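Local coordinates for protein TqaA (Penicillium aethiopicum, PDB 5DLK) that probably serves as the terminal condensation-like domain of a fungal nonribosomal peptide synthetase, binding phosphopantetheine and releasing the finished peptide by macrocyclization, at residues A292-Y297 with S457-K462; L79-L84 with L161-G166; E35-N40 with V44-E49; S217-R220 with Q225-T228; L328-L333 with I387-N392. All blocks are in the same frame, centred on the assembly; numbering follows the deposited sequence.

Contact 1: residues A292-Y297 with S457-K462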
# COMPACT_ATOMS: atom_id res chain seq x y z
N ALA A 292 0.36 21.56 0.29
CA ALA A 292 0.43 22.43 1.47
C ALA A 292 0.01 23.85 1.16
O ALA A 292 -0.69 24.48 1.96
CB ALA A 292 1.84 22.43 2.06
N LEU A 293 0.42 24.36 0.01
CA LEU A 293 0.04 25.71 -0.37
C LEU A 293 -1.46 25.80 -0.59
O LEU A 293 -2.11 26.78 -0.18
CB LEU A 293 0.79 26.17 -1.62
CG LEU A 293 0.48 27.63 -1.98
CD1 LEU A 293 0.90 28.58 -0.85
CD2 LEU A 293 1.17 27.98 -3.28
N PHE A 294 -2.00 24.80 -1.28
CA PHE A 294 -3.44 24.69 -1.52
C PHE A 294 -4.19 24.75 -0.19
O PHE A 294 -5.16 25.53 -0.03
CB PHE A 294 -3.77 23.38 -2.27
CG PHE A 294 -5.25 23.12 -2.44
CD1 PHE A 294 -5.93 23.61 -3.54
CD2 PHE A 294 -5.95 22.37 -1.50
CE1 PHE A 294 -7.31 23.35 -3.71
CE2 PHE A 294 -7.31 22.12 -1.66
CZ PHE A 294 -7.98 22.62 -2.76
N LEU A 295 -3.75 23.95 0.78
CA LEU A 295 -4.41 23.96 2.08
C LEU A 295 -4.22 25.28 2.84
O LEU A 295 -5.15 25.76 3.48
CB LEU A 295 -3.91 22.81 2.94
CG LEU A 295 -4.34 21.40 2.48
CD1 LEU A 295 -3.61 20.35 3.33
CD2 LEU A 295 -5.84 21.22 2.59
N SER A 296 -3.03 25.85 2.78
CA SER A 296 -2.78 27.10 3.49
C SER A 296 -3.77 28.17 3.02
O SER A 296 -4.31 28.92 3.83
CB SER A 296 -1.34 27.58 3.30
OG SER A 296 -1.09 28.10 2.00
N TYR A 297 -4.02 28.21 1.72
CA TYR A 297 -4.97 29.17 1.16
C TYR A 297 -6.41 28.91 1.62
O TYR A 297 -7.09 29.81 2.13
CB TYR A 297 -4.89 29.13 -0.36
CG TYR A 297 -5.91 30.04 -1.02
CD1 TYR A 297 -5.74 31.42 -1.03
CD2 TYR A 297 -7.06 29.51 -1.59
CE1 TYR A 297 -6.67 32.24 -1.62
CE2 TYR A 297 -8.00 30.33 -2.18
CZ TYR A 297 -7.80 31.69 -2.19
OH TYR A 297 -8.74 32.49 -2.78
N SER A 457 -2.68 20.12 -9.64
CA SER A 457 -1.80 20.00 -10.80
C SER A 457 -1.32 21.38 -11.29
O SER A 457 -0.16 21.50 -11.69
CB SER A 457 -2.49 19.22 -11.92
OG SER A 457 -3.61 19.91 -12.41
N ALA A 458 -2.17 22.40 -11.23
CA ALA A 458 -1.79 23.74 -11.65
C ALA A 458 -0.67 24.32 -10.79
O ALA A 458 0.25 24.97 -11.29
CB ALA A 458 -3.01 24.68 -11.62
N ILE A 459 -0.78 24.10 -9.49
CA ILE A 459 0.26 24.55 -8.55
C ILE A 459 1.57 23.83 -8.80
O ILE A 459 2.63 24.47 -8.83
CB ILE A 459 -0.18 24.36 -7.08
CG1 ILE A 459 -1.42 25.21 -6.78
CG2 ILE A 459 0.98 24.76 -6.11
CD1 ILE A 459 -2.24 24.67 -5.62
N ILE A 460 1.52 22.52 -9.00
CA ILE A 460 2.74 21.76 -9.29
C ILE A 460 3.45 22.34 -10.52
O ILE A 460 4.66 22.58 -10.52
CB ILE A 460 2.43 20.27 -9.54
CG1 ILE A 460 1.97 19.59 -8.23
CG2 ILE A 460 3.66 19.55 -10.08
CD1 ILE A 460 1.40 18.15 -8.43
N THR A 461 2.69 22.53 -11.60
CA THR A 461 3.29 23.10 -12.81
C THR A 461 3.82 24.53 -12.59
O THR A 461 4.88 24.89 -13.09
CB THR A 461 2.29 23.10 -13.97
OG1 THR A 461 1.97 21.74 -14.28
CG2 THR A 461 2.91 23.77 -15.19
N LYS A 462 3.10 25.33 -11.81
CA LYS A 462 3.57 26.69 -11.54
C LYS A 462 4.88 26.67 -10.74
O LYS A 462 5.81 27.42 -11.04
CB LYS A 462 2.49 27.47 -10.80
CG LYS A 462 2.78 28.96 -10.67
CD LYS A 462 1.49 29.78 -10.57
CE LYS A 462 0.58 29.51 -11.77
NZ LYS A 462 -0.65 30.37 -11.73

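Contact 2: residues L79-L84 with L161-G166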
# COMPACT_ATOMS: atom_id res chain seq x y z
N LEU A 79 5.27 -23.39 -22.44
CA LEU A 79 4.75 -23.33 -21.07
C LEU A 79 4.68 -24.71 -20.43
O LEU A 79 4.18 -25.66 -21.02
CB LEU A 79 3.36 -22.69 -21.05
CG LEU A 79 2.77 -22.52 -19.65
CD1 LEU A 79 3.69 -21.65 -18.78
CD2 LEU A 79 1.36 -21.94 -19.69
N ASN A 80 5.19 -24.81 -19.21
CA ASN A 80 5.11 -26.04 -18.45
C ASN A 80 4.08 -25.90 -17.33
O ASN A 80 4.36 -25.30 -16.29
CB ASN A 80 6.49 -26.38 -17.89
CG ASN A 80 6.54 -27.74 -17.22
OD1 ASN A 80 5.55 -28.22 -16.67
ND2 ASN A 80 7.71 -28.37 -17.26
N MET A 81 2.89 -26.45 -17.56
CA MET A 81 1.77 -26.27 -16.63
C MET A 81 2.04 -26.83 -15.23
O MET A 81 1.66 -26.21 -14.23
CB MET A 81 0.50 -26.89 -17.21
CG MET A 81 -0.01 -26.18 -18.45
SD MET A 81 -0.83 -24.60 -18.11
CE MET A 81 -2.38 -25.17 -17.41
N ASP A 82 2.71 -27.99 -15.15
CA ASP A 82 3.03 -28.55 -13.84
C ASP A 82 4.01 -27.67 -13.07
O ASP A 82 3.89 -27.50 -11.86
CB ASP A 82 3.62 -29.96 -13.98
CG ASP A 82 2.54 -31.02 -14.09
OD1 ASP A 82 1.35 -30.69 -13.88
OD2 ASP A 82 2.88 -32.19 -14.39
N ARG A 83 4.99 -27.11 -13.78
CA ARG A 83 5.98 -26.24 -13.14
C ARG A 83 5.32 -24.94 -12.68
O ARG A 83 5.65 -24.42 -11.62
CB ARG A 83 7.13 -25.95 -14.10
CG ARG A 83 8.30 -25.23 -13.44
CD ARG A 83 9.58 -26.01 -13.62
NE ARG A 83 9.87 -26.23 -15.03
CZ ARG A 83 10.84 -27.02 -15.48
NH1 ARG A 83 11.62 -27.67 -14.62
NH2 ARG A 83 11.03 -27.17 -16.78
N LEU A 84 4.40 -24.43 -13.49
CA LEU A 84 3.61 -23.27 -13.11
C LEU A 84 2.88 -23.54 -11.79
O LEU A 84 2.95 -22.73 -10.86
CB LEU A 84 2.63 -22.92 -14.22
CG LEU A 84 2.25 -21.46 -14.42
CD1 LEU A 84 3.50 -20.58 -14.64
CD2 LEU A 84 1.29 -21.35 -15.58
N LEU A 161 -5.78 -20.64 -12.64
CA LEU A 161 -5.10 -20.92 -13.89
C LEU A 161 -6.17 -21.27 -14.92
O LEU A 161 -6.87 -22.26 -14.75
CB LEU A 161 -4.12 -22.08 -13.71
CG LEU A 161 -3.08 -22.35 -14.79
CD1 LEU A 161 -2.32 -21.07 -15.09
CD2 LEU A 161 -2.12 -23.43 -14.30
N VAL A 162 -6.33 -20.42 -15.93
CA VAL A 162 -7.41 -20.58 -16.91
C VAL A 162 -6.80 -20.84 -18.28
O VAL A 162 -6.05 -20.01 -18.80
CB VAL A 162 -8.33 -19.34 -16.94
CG1 VAL A 162 -9.44 -19.50 -17.95
CG2 VAL A 162 -8.94 -19.10 -15.56
N SER A 163 -7.13 -21.99 -18.88
CA SER A 163 -6.43 -22.46 -20.07
C SER A 163 -7.34 -22.65 -21.29
O SER A 163 -8.46 -23.12 -21.16
CB SER A 163 -5.75 -23.80 -19.79
OG SER A 163 -4.79 -23.69 -18.76
N CYS A 164 -6.83 -22.27 -22.46
CA CYS A 164 -7.42 -22.71 -23.72
C CYS A 164 -7.00 -24.16 -23.98
O CYS A 164 -5.93 -24.58 -23.55
CB CYS A 164 -6.96 -21.82 -24.87
SG CYS A 164 -7.44 -20.10 -24.74
N PRO A 165 -7.84 -24.92 -24.71
CA PRO A 165 -7.62 -26.34 -25.03
C PRO A 165 -6.17 -26.77 -25.34
O PRO A 165 -5.78 -27.85 -24.90
CB PRO A 165 -8.52 -26.54 -26.25
CG PRO A 165 -9.71 -25.72 -25.92
CD PRO A 165 -9.16 -24.48 -25.20
N GLY A 166 -5.40 -25.99 -26.07
CA GLY A 166 -4.01 -26.39 -26.30
C GLY A 166 -2.99 -26.08 -25.20
O GLY A 166 -1.82 -26.45 -25.31

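Contact 3: residues E35-N40 with V44-E49. With EDO (1,2-ethanediol), chain G.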
# COMPACT_ATOMS: atom_id res chain seq x y z
N GLU A 35 -10.17 -23.86 16.03
CA GLU A 35 -11.53 -23.38 15.80
C GLU A 35 -11.77 -23.02 14.33
O GLU A 35 -12.83 -23.31 13.78
CB GLU A 35 -11.81 -22.17 16.69
CG GLU A 35 -13.22 -21.61 16.56
CD GLU A 35 -14.30 -22.57 17.04
OE1 GLU A 35 -13.97 -23.60 17.68
OE2 GLU A 35 -15.49 -22.30 16.78
N LEU A 36 -10.79 -22.38 13.70
CA LEU A 36 -10.91 -22.00 12.29
C LEU A 36 -10.91 -23.24 11.39
O LEU A 36 -11.61 -23.28 10.39
CB LEU A 36 -9.80 -21.04 11.88
CG LEU A 36 -9.92 -19.65 12.51
CD1 LEU A 36 -8.70 -18.81 12.17
CD2 LEU A 36 -11.20 -18.96 12.05
N CYS A 37 -10.10 -24.23 11.75
CA CYS A 37 -10.06 -25.48 11.01
C CYS A 37 -11.39 -26.23 11.10
O CYS A 37 -11.86 -26.79 10.12
CB CYS A 37 -8.94 -26.38 11.51
SG CYS A 37 -7.29 -25.81 11.10
N SER A 38 -12.01 -26.22 12.28
CA SER A 38 -13.25 -26.97 12.48
C SER A 38 -14.43 -26.26 11.83
O SER A 38 -15.48 -26.87 11.61
CB SER A 38 -13.52 -27.19 13.97
OG SER A 38 -14.06 -26.03 14.57
N LYS A 39 -14.26 -24.98 11.52
CA LYS A 39 -15.29 -24.25 10.79
C LYS A 39 -15.00 -24.24 9.30
O LYS A 39 -15.66 -23.54 8.54
CB LYS A 39 -15.41 -22.81 11.32
CG LYS A 39 -15.85 -22.73 12.76
CD LYS A 39 -17.10 -23.56 13.00
CE LYS A 39 -17.29 -23.88 14.48
NZ LYS A 39 -17.21 -22.64 15.31
N ASN A 40 -14.00 -25.02 8.88
CA ASN A 40 -13.64 -25.16 7.47
C ASN A 40 -13.26 -23.83 6.81
O ASN A 40 -13.52 -23.61 5.63
CB ASN A 40 -14.80 -25.80 6.70
CG ASN A 40 -15.19 -27.16 7.26
OD1 ASN A 40 -14.33 -27.93 7.69
ND2 ASN A 40 -16.48 -27.45 7.27
N VAL A 44 -7.49 -28.14 7.29
CA VAL A 44 -7.36 -28.85 8.56
C VAL A 44 -5.95 -29.34 8.81
O VAL A 44 -5.57 -29.56 9.95
CB VAL A 44 -8.32 -30.06 8.66
CG1 VAL A 44 -9.75 -29.59 8.89
CG2 VAL A 44 -8.21 -30.90 7.41
N THR A 45 -5.16 -29.50 7.76
CA THR A 45 -3.80 -29.98 7.93
C THR A 45 -2.77 -28.86 8.14
O THR A 45 -1.59 -29.14 8.34
CB THR A 45 -3.35 -30.82 6.72
OG1 THR A 45 -3.38 -30.02 5.54
CG2 THR A 45 -4.28 -32.03 6.55
N SER A 46 -3.21 -27.61 8.09
CA SER A 46 -2.28 -26.51 8.33
C SER A 46 -1.88 -26.48 9.80
O SER A 46 -2.61 -26.97 10.66
CB SER A 46 -2.90 -25.16 7.93
OG SER A 46 -3.99 -24.83 8.77
N THR A 47 -0.73 -25.88 10.08
CA THR A 47 -0.31 -25.62 11.44
C THR A 47 -0.22 -24.11 11.66
O THR A 47 -0.08 -23.35 10.71
CB THR A 47 1.03 -26.25 11.76
OG1 THR A 47 2.03 -25.72 10.89
CG2 THR A 47 0.95 -27.77 11.57
N LEU A 48 -0.29 -23.69 12.92
CA LEU A 48 -0.15 -22.27 13.25
C LEU A 48 1.30 -21.96 13.61
O LEU A 48 1.80 -22.40 14.65
CB LEU A 48 -1.08 -21.89 14.39
CG LEU A 48 -1.08 -20.41 14.78
CD1 LEU A 48 -1.73 -19.56 13.67
CD2 LEU A 48 -1.78 -20.21 16.11
N GLU A 49 1.96 -21.20 12.75
CA GLU A 49 3.37 -20.87 12.93
C GLU A 49 3.56 -19.64 13.83
O GLU A 49 4.54 -19.56 14.60
CB GLU A 49 4.02 -20.64 11.57
CG GLU A 49 5.46 -20.21 11.63
CD GLU A 49 6.02 -19.87 10.26
OE1 GLU A 49 6.83 -18.92 10.17
OE2 GLU A 49 5.65 -20.55 9.28
C1 EDO G . -11.42 -23.56 3.41
O1 EDO G . -11.28 -24.15 4.71
C2 EDO G . -10.50 -24.42 2.58
O2 EDO G . -9.42 -24.75 3.45

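Contact 4: residues S217-R220 with Q225-T228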
# COMPACT_ATOMS: atom_id res chain seq x y z
N SER A 217 11.29 -4.51 19.00
CA SER A 217 12.58 -4.58 19.66
C SER A 217 13.24 -3.20 19.76
O SER A 217 14.01 -2.94 20.68
CB SER A 217 13.51 -5.55 18.94
OG SER A 217 14.09 -4.91 17.81
N SER A 218 12.93 -2.31 18.81
CA SER A 218 13.58 -1.00 18.81
C SER A 218 12.82 0.01 19.68
O SER A 218 13.33 1.09 19.99
CB SER A 218 13.73 -0.47 17.38
OG SER A 218 12.47 -0.19 16.80
N ALA A 219 11.62 -0.35 20.10
CA ALA A 219 10.82 0.51 20.97
C ALA A 219 11.31 0.41 22.41
O ALA A 219 11.67 -0.68 22.86
CB ALA A 219 9.34 0.15 20.89
N ARG A 220 11.29 1.53 23.13
CA ARG A 220 11.59 1.51 24.57
C ARG A 220 10.35 1.12 25.36
O ARG A 220 9.24 1.45 24.98
CB ARG A 220 12.09 2.87 25.06
CG ARG A 220 13.18 3.49 24.21
CD ARG A 220 14.49 2.77 24.32
NE ARG A 220 15.56 3.55 23.69
CZ ARG A 220 16.22 4.54 24.30
NH1 ARG A 220 17.18 5.19 23.65
NH2 ARG A 220 15.92 4.88 25.55
N GLN A 225 10.60 7.67 27.21
CA GLN A 225 12.03 7.62 26.91
C GLN A 225 12.33 7.24 25.47
O GLN A 225 13.50 7.14 25.07
CB GLN A 225 12.73 6.61 27.84
CG GLN A 225 12.63 6.93 29.32
CD GLN A 225 13.13 8.32 29.63
OE1 GLN A 225 14.29 8.65 29.38
NE2 GLN A 225 12.24 9.15 30.17
N ASP A 226 11.28 7.01 24.68
CA ASP A 226 11.46 6.55 23.31
C ASP A 226 11.76 7.73 22.40
O ASP A 226 10.93 8.62 22.28
CB ASP A 226 10.23 5.81 22.83
CG ASP A 226 10.51 4.93 21.63
OD1 ASP A 226 11.27 5.39 20.73
OD2 ASP A 226 9.98 3.80 21.58
N PRO A 227 12.94 7.72 21.77
CA PRO A 227 13.33 8.84 20.90
C PRO A 227 12.31 9.07 19.79
O PRO A 227 12.19 10.20 19.31
CB PRO A 227 14.67 8.39 20.31
CG PRO A 227 15.19 7.36 21.29
CD PRO A 227 13.97 6.68 21.83
N THR A 228 11.63 8.02 19.36
CA THR A 228 10.68 8.20 18.26
C THR A 228 9.44 8.98 18.72
O THR A 228 8.97 9.88 18.02
CB THR A 228 10.31 6.85 17.65
OG1 THR A 228 11.42 6.42 16.86
CG2 THR A 228 9.10 7.00 16.74
O HOH W 1 12.84 3.78 19.50
O HOH W 2 7.93 3.00 23.17

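Contact 5: residues L328-L333 with I387-N392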
# COMPACT_ATOMS: atom_id res chain seq x y z
N LEU A 328 4.02 -0.00 4.37
CA LEU A 328 3.51 1.36 4.19
C LEU A 328 2.99 1.93 5.49
O LEU A 328 2.41 1.20 6.29
CB LEU A 328 2.36 1.40 3.16
CG LEU A 328 2.61 1.12 1.69
CD1 LEU A 328 1.30 1.26 0.94
CD2 LEU A 328 3.65 2.09 1.14
N ASN A 329 3.15 3.24 5.68
CA ASN A 329 2.53 3.89 6.80
C ASN A 329 1.92 5.20 6.35
O ASN A 329 2.38 5.80 5.37
CB ASN A 329 3.54 4.12 7.93
CG ASN A 329 2.88 4.23 9.27
OD1 ASN A 329 1.67 4.05 9.39
ND2 ASN A 329 3.66 4.54 10.31
N PHE A 330 0.87 5.63 7.04
CA PHE A 330 0.23 6.91 6.76
C PHE A 330 0.45 7.79 7.98
O PHE A 330 -0.08 7.49 9.05
CB PHE A 330 -1.24 6.71 6.46
CG PHE A 330 -1.48 5.55 5.52
CD1 PHE A 330 -1.13 5.65 4.18
CD2 PHE A 330 -1.99 4.35 6.01
CE1 PHE A 330 -1.34 4.59 3.30
CE2 PHE A 330 -2.19 3.27 5.13
CZ PHE A 330 -1.86 3.40 3.78
N VAL A 331 1.28 8.82 7.83
CA VAL A 331 1.72 9.60 9.00
C VAL A 331 1.54 11.10 8.73
O VAL A 331 1.37 11.52 7.57
CB VAL A 331 3.21 9.31 9.34
CG1 VAL A 331 3.42 7.81 9.66
CG2 VAL A 331 4.14 9.81 8.23
N PRO A 332 1.54 11.92 9.80
CA PRO A 332 1.39 13.37 9.61
C PRO A 332 2.59 14.02 8.96
O PRO A 332 3.75 13.74 9.28
CB PRO A 332 1.24 13.90 11.06
CG PRO A 332 1.06 12.67 11.92
CD PRO A 332 1.76 11.58 11.22
N LEU A 333 2.29 14.93 8.04
CA LEU A 333 3.27 15.81 7.45
C LEU A 333 2.87 17.21 7.84
O LEU A 333 1.74 17.62 7.57
CB LEU A 333 3.30 15.65 5.92
CG LEU A 333 4.31 16.57 5.23
CD1 LEU A 333 5.74 16.25 5.71
CD2 LEU A 333 4.18 16.40 3.71
N ILE A 387 -4.78 12.26 2.46
CA ILE A 387 -3.54 11.53 2.39
C ILE A 387 -2.93 11.67 1.00
O ILE A 387 -3.57 11.34 0.00
CB ILE A 387 -3.72 10.03 2.71
CG1 ILE A 387 -4.43 9.87 4.05
CG2 ILE A 387 -2.35 9.30 2.66
CD1 ILE A 387 -4.65 8.42 4.48
N VAL A 388 -1.70 12.15 0.95
CA VAL A 388 -0.98 12.32 -0.30
C VAL A 388 0.03 11.20 -0.47
O VAL A 388 0.88 10.96 0.40
CB VAL A 388 -0.28 13.66 -0.36
CG1 VAL A 388 0.56 13.78 -1.63
CG2 VAL A 388 -1.32 14.78 -0.25
N GLN A 389 -0.07 10.49 -1.59
CA GLN A 389 0.80 9.35 -1.86
C GLN A 389 1.46 9.50 -3.22
O GLN A 389 0.80 9.33 -4.26
CB GLN A 389 0.01 8.04 -1.82
CG GLN A 389 0.89 6.79 -2.01
CD GLN A 389 0.17 5.52 -1.60
OE1 GLN A 389 -0.53 5.47 -0.58
NE2 GLN A 389 0.35 4.46 -2.39
N HIS A 390 2.75 9.82 -3.23
CA HIS A 390 3.50 9.88 -4.49
C HIS A 390 4.04 8.49 -4.81
O HIS A 390 4.69 7.85 -3.98
CB HIS A 390 4.66 10.87 -4.43
CG HIS A 390 5.44 10.89 -5.70
ND1 HIS A 390 4.86 11.23 -6.91
CD2 HIS A 390 6.70 10.50 -5.98
CE1 HIS A 390 5.76 11.11 -7.86
NE2 HIS A 390 6.89 10.68 -7.33
N GLN A 391 3.76 8.02 -6.02
CA GLN A 391 4.09 6.65 -6.40
C GLN A 391 5.48 6.56 -7.02
O GLN A 391 5.59 6.38 -8.23
CB GLN A 391 3.04 6.11 -7.38
CG GLN A 391 1.61 6.23 -6.88
CD GLN A 391 1.23 5.18 -5.85
OE1 GLN A 391 1.95 4.92 -4.89
NE2 GLN A 391 0.06 4.57 -6.05
N ASN A 392 6.52 6.70 -6.20
CA ASN A 392 7.90 6.58 -6.68
C ASN A 392 8.33 5.11 -6.63
O ASN A 392 9.33 4.74 -5.99
CB ASN A 392 8.85 7.48 -5.86
CG ASN A 392 8.85 7.15 -4.37
OD1 ASN A 392 7.84 6.75 -3.80
ND2 ASN A 392 10.01 7.32 -3.73

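Contact 1: residues A292-Y297 with S457-K462
The carbonyl oxygen of L293, a residue whose side chain reaches across to I459, takes two donors on the same face of its plane. Y297 N gives the regular helical bond to L293 O at 3.1 Å, and S296 OG adds a second at 2.7 Å from that same oxygen, tilted 24° from the carbonyl plane. Because S296 is modelled in two conformers, the hydroxyl bond is the less certain of the two. Between the two helices the contact itself is purely apolar, and it illustrates how one branched residue can serve two neighbours. I459 points toward the facing helix and divides its methyls: CG2 lies 4.3 Å from CD2 of L293, whereas CD1 comes within 3.9 Å of CB of F294. The two methyls can part in this way because CG2 stands anti to the backbone N while CG1 lies beside it (chi1 -63°), carrying CD1 to F294. Both segments belong to long helices, 283-299 and 446-465, which pair up against the six-stranded mixed sheet in the C-terminal half of this condensation domain, a member of the CoA-dependent acyltransferase superfamily. The nearest CA atoms, of F294 and I459, are 7.9 Å apart, so the helices pack through side chains. CD1 of I459 approaches the F294 ring at its edge, near the ring plane, while the end of the side chain leads away; F294 also touches L452, N455 and I456 of helix 446-465. I459 also touches A290, and L293 continues its packing onto F463 and I474.

Contact 2: residues L79-L84 with L161-G166
L84 and L161 have the nearest CA atoms across the contact, 9.1 Å apart, where the first turn of helix 81-94 passes over strand 158-163. The gap is bridged by side chains alone. L84 CD2 meets L161 CD1 at 3.7 Å, and the other methyl of the strand leucine, CD2, lies 3.6 Å from M81 CE. M81 reaches this place by folding twice (chi2 -75°, chi3 -74°), which brings its terminal methyl over the strand. There CE sits only 3.1 Å from S163 OG, a tight approach of carbon to oxygen. This is helix-on-sheet packing in a mixed five-stranded sheet: L161 and S163 turn one face of the strand to helix 81-94, while V162 between them faces helix 132-144. With an alanine in place of M81, S163 OG would probably lose its methyl neighbour and L161 part of its cover, opening a gap between helix and strand. The helix start is fixed by N80 at the N-cap, whose OD1 accepts from R83 N at 3.1 Å, the donor standing well above the amide carbonyl plane. L84 also packs against F193 and Y197 of helix 186-197.

Contact 3: residues E35-N40 with V44-E49
C37 makes its closest approach to V44 with a backbone atom: its carbonyl oxygen lies 3.7 Å from V44 CG1, although the same oxygen already accepts N40 N at 3.0 Å. The N40 N to C37 O bond belongs to a Schellman motif closing helix 29-38, in which N40, with positive phi, is the C-prime residue and the following backbone N returns to L36 O. The chain can thus turn back within a few residues and lead into strand 47-53, the edge of a three-stranded antiparallel sheet. The C37 side chain points toward the returning segment, where its SG stands 4.0 Å from V44 CA; a chi1 of -70° sets the sulfur beside its own backbone N. The same sulfur lies 4.2 Å from S46 OG, too far for a polar bond, and that hydroxyl is engaged instead with P43 O and H33 NE2. An ethanediol, probably from the crystallisation liquor, donates from O1 to N40 O at 2.5 Å, a doubtfully short bond. C37 meets V44 and S46 through van der Waals contacts, with no hydrogen bond between the segments, so the thiol probably acts toward them as an apolar group.

Contact 4: residues S217-R220 with Q225-T228
A short connection between two helices, in which D226 caps helix 227-235, brings this aspartate against A219 and R220 at the exit of helix 208-218. Its carboxylate serves both sides. OD2 accepts R220 N at 3.0 Å with a fairly straight N-H (158°), the donor standing above the carboxylate plane, while OD1 takes T228 N at 3.0 Å on its anti side. Each oxygen also receives a water: one joins D226 OD1 (2.6 Å) to S218 O, the other joins D226 OD2 (2.7 Å) to R220 O. Four donors therefore grip a buried carboxylate, which would be expected to favour its ionised form. CG of D226 lies anti to the backbone N (chi1 -161°), placing OD1 within reach of the helix start. R220 runs alongside, with CG 3.6 Å from D226 CA, and then bends at chi2, its side chain crossing that of P227 at about a right angle. P227 CD lies over one face of the guanidinium, 3.8 Å above its plane and toward the rim. NH2 comes near Q225 O too, but at an angle unsuited to a bond. The OD1 to T228 N bond closes an Asx turn, and aspartate at the N-cap followed by proline is a classic way to begin an alpha-helix.

Contact 5: residues L328-L333 with I387-N392
Near the phosphopantetheine site, to which N392 contributes in another crystal structure of this protein, F330 lies across from I387 and Q389 on one face of a six-stranded mixed sheet. Strands 329-336 and 386-390 are not neighbours; strand 303-310 runs between them, so the side chains meet over it. The example shows how a sheet face can be knit together by next-but-one strands. F330 CD1 lies 4.1 Å from CG2 of I387, the two side chains crossing at about a right angle, and W423 meets the phenyl ring edge-to-face. Further along, CE1 of F330 stands 4.1 Å from OE1 of Q389, which approaches the ring edge near its plane; ring and amide planes are only 21° apart. Q389 reaches that far because CG is anti to the backbone N (chi1 -177°) and the chain continues extended. Its OE1 is hydrogen-bonded to T309 OG1 on the intervening strand, and the Q389 side chain lies about 7 Å, nearest atoms, from G183, another phosphopantetheine-binding residue. A leucine in place of Q389 would probably leave T309 and Q391 without their amide partner and let the Q391 amide turn more freely. Q391 itself is the centre of an inverse gamma turn ending the strand. Its OE1 accepts from Q389 NE2 at 3.0 Å in a nearly straight bond (173°), lying in the Q389 amide plane while the donor sits above that of Q391.

Overall arrangement
From the N terminus, contact 3 closes first, a tight turn from helix 29-38 into strand 47-53. Contact 2 follows with a longer loop, tying helix 81-94 to strand 158-163 in the five-stranded sheet. Contact 4 then makes a brief surface link between helices 208-218 and 227-235. The last and widest loop is closed by contact 1, which joins helices 283-299 and 446-465; within it falls contact 5, binding strands of the six-stranded sheet. Otherwise the loops come in series, and none cross. Contacts 1 and 5 lie about 17 Å apart between centres, whereas contacts 2 and 3 both sit on the opposite side of the chain's centre from contact 1.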